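Local coordinates for fiber protein (Duck adenovirus 1, PDB 6ITX) that probably attaches the virus to host-cell receptors through the head domain at the C-terminal end of its fibre, helping entry, at residues A[229-234]-A[265-270]. Sequence-based numbering, arbitrary orientation.
Sequences HSFCPT and MVFVIT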
loop_
_atom_site.group_PDB
_atom_site.type_symbol
_atom_site.label_atom_id
_atom_site.label_comp_id
_atom_site.label_asym_id
_atom_site.label_seq_id
_atom_site.Cartn_x
_atom_site.Cartn_y
_atom_site.Cartn_z
ATOM N N HIS A 229 6.826 2.151 -2.153
ATOM C CA HIS A 229 6.402 1.517 -0.917
ATOM C C HIS A 229 7.397 1.870 0.175
ATOM O O HIS A 229 8.594 1.596 0.040
ATOM C CB HIS A 229 6.254 0.007 -1.113
ATOM C CG HIS A 229 5.238 -0.351 -2.166
ATOM N ND1 HIS A 229 5.498 -0.273 -3.525
ATOM C CD2 HIS A 229 3.930 -0.684 -2.053
ATOM C CE1 HIS A 229 4.416 -0.609 -4.199
ATOM N NE2 HIS A 229 3.450 -0.860 -3.329
ATOM N N SER A 230 6.910 2.528 1.228
ATOM C CA SER A 230 7.780 3.074 2.256
ATOM C C SER A 230 7.902 2.117 3.431
ATOM O O SER A 230 6.919 1.495 3.850
ATOM C CB SER A 230 7.277 4.430 2.737
ATOM O OG SER A 230 7.618 5.430 1.805
ATOM N N PHE A 231 9.114 2.036 3.972
ATOM C CA PHE A 231 9.460 1.068 4.998
ATOM C C PHE A 231 10.695 1.587 5.721
ATOM O O PHE A 231 11.199 2.676 5.419
ATOM C CB PHE A 231 9.708 -0.319 4.389
ATOM C CG PHE A 231 11.024 -0.450 3.660
ATOM C CD1 PHE A 231 11.121 -0.111 2.314
ATOM C CD2 PHE A 231 12.169 -0.924 4.317
ATOM C CE1 PHE A 231 12.337 -0.236 1.618
ATOM C CE2 PHE A 231 13.398 -1.055 3.641
ATOM C CZ PHE A 231 13.479 -0.711 2.282
ATOM N N CYS A 232 11.186 0.782 6.680
ATOM C CA CYS A 232 12.462 1.018 7.324
ATOM C C CYS A 232 13.069 -0.311 7.762
ATOM O O CYS A 232 12.361 -1.130 8.372
ATOM C CB CYS A 232 12.330 1.952 8.524
ATOM S SG CYS A 232 13.884 2.695 9.080
ATOM N N PRO A 233 14.346 -0.555 7.473
ATOM C CA PRO A 233 14.984 -1.807 7.876
ATOM C C PRO A 233 15.494 -1.703 9.308
ATOM O O PRO A 233 15.488 -0.639 9.919
ATOM C CB PRO A 233 16.153 -1.933 6.876
ATOM C CG PRO A 233 16.538 -0.529 6.603
ATOM C CD PRO A 233 15.278 0.306 6.714
ATOM N N THR A 234 15.934 -2.831 9.829
ATOM C CA THR A 234 16.760 -2.829 11.022
ATOM C C THR A 234 18.138 -3.397 10.688
ATOM O O THR A 234 18.423 -3.771 9.542
ATOM C CB THR A 234 16.099 -3.620 12.136
ATOM O OG1 THR A 234 16.851 -3.422 13.329
ATOM C CG2 THR A 234 16.063 -5.100 11.780
ATOM N N MET A 265 13.044 -4.116 -8.958
ATOM C CA MET A 265 12.815 -3.520 -7.653
ATOM C C MET A 265 14.089 -2.830 -7.235
ATOM O O MET A 265 15.115 -3.492 -7.069
ATOM C CB MET A 265 12.427 -4.579 -6.638
ATOM C CG MET A 265 11.202 -5.328 -7.081
ATOM S SD MET A 265 10.494 -6.233 -5.740
ATOM C CE MET A 265 8.796 -5.862 -5.994
ATOM N N VAL A 266 14.047 -1.511 -7.096
ATOM C CA VAL A 266 15.195 -0.772 -6.594
ATOM C C VAL A 266 14.862 -0.288 -5.190
ATOM O O VAL A 266 13.763 0.228 -4.946
ATOM C CB VAL A 266 15.602 0.377 -7.535
ATOM C CG1 VAL A 266 14.418 1.230 -7.906
ATOM C CG2 VAL A 266 16.707 1.200 -6.895
ATOM N N PHE A 267 15.786 -0.525 -4.262
ATOM C CA PHE A 267 15.648 -0.165 -2.856
ATOM C C PHE A 267 16.558 1.014 -2.570
ATOM O O PHE A 267 17.735 0.991 -2.950
ATOM C CB PHE A 267 16.052 -1.323 -1.942
ATOM C CG PHE A 267 15.177 -2.524 -2.048
ATOM C CD1 PHE A 267 15.239 -3.344 -3.150
ATOM C CD2 PHE A 267 14.298 -2.840 -1.033
ATOM C CE1 PHE A 267 14.433 -4.449 -3.237
ATOM C CE2 PHE A 267 13.478 -3.940 -1.117
ATOM C CZ PHE A 267 13.546 -4.751 -2.215
ATOM N N VAL A 268 16.029 2.033 -1.900
ATOM C CA VAL A 268 16.836 3.143 -1.397
ATOM C C VAL A 268 16.615 3.219 0.107
ATOM O O VAL A 268 15.468 3.296 0.569
ATOM C CB VAL A 268 16.484 4.475 -2.074
ATOM C CG1 VAL A 268 17.342 5.601 -1.529
ATOM C CG2 VAL A 268 16.670 4.355 -3.557
ATOM N N ILE A 269 17.705 3.183 0.863
ATOM C CA ILE A 269 17.679 3.083 2.317
ATOM C C ILE A 269 18.592 4.179 2.840
ATOM O O ILE A 269 19.702 4.353 2.318
ATOM C CB ILE A 269 18.148 1.685 2.781
ATOM C CG1 ILE A 269 17.079 0.618 2.497
ATOM C CG2 ILE A 269 18.545 1.685 4.247
ATOM C CD1 ILE A 269 17.581 -0.835 2.712
ATOM N N THR A 270 18.133 4.932 3.838
ATOM C CA THR A 270 18.880 6.095 4.306
ATOM C C THR A 270 19.268 5.981 5.781
ATOM O O THR A 270 18.649 5.261 6.566
ATOM C CB THR A 270 18.087 7.387 4.097
ATOM O OG1 THR A 270 16.812 7.281 4.755
ATOM C CG2 THR A 270 17.904 7.657 2.615
#
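Phe231 and Ile269 meet where an aliphatic branch comes in obliquely to an aromatic ring: CZ of Phe231 lies 3.8 Å from CG1 of Ile269, with the two side chains crossing at about a right angle. The same ring carbon is 4.0 Å from CD2 of Phe267, which it approaches at the edge of that second ring, near its plane. Phe231 gets there because its CG sits between the backbone N and the carbonyl carbon (chi1 75°), swinging the ring over to the other strand. On Ile269, CG1 meets Phe231, CG2 lies 3.8 Å from CG of Pro233, and CD1, carried outward on an extended chain (chi2 170°), touches both that CG (4.0 Å) and Phe231 CZ (4.1 Å). The pair illustrates how strands two places apart in a mixed sheet come into contact: 226-235 and 262-271 both pair antiparallel with the intervening strand 241-253, so they run in the same general direction, though well splayed, and meet through side chains alone, inside the fibre head. Ile294 touches both phenylalanines from strand 288-299, and Phe161 stacks on Phe267. Away from this buried apolar cluster the character changes: partly exposed Ser230 turns its OG to Asn245 and exposed Thr270 its OG1 to Thr242, each by a hydrogen bond. The backbone of Phe231 and Cys232, for its part, carries the sheet on into an antiparallel strand of a neighbouring subunit.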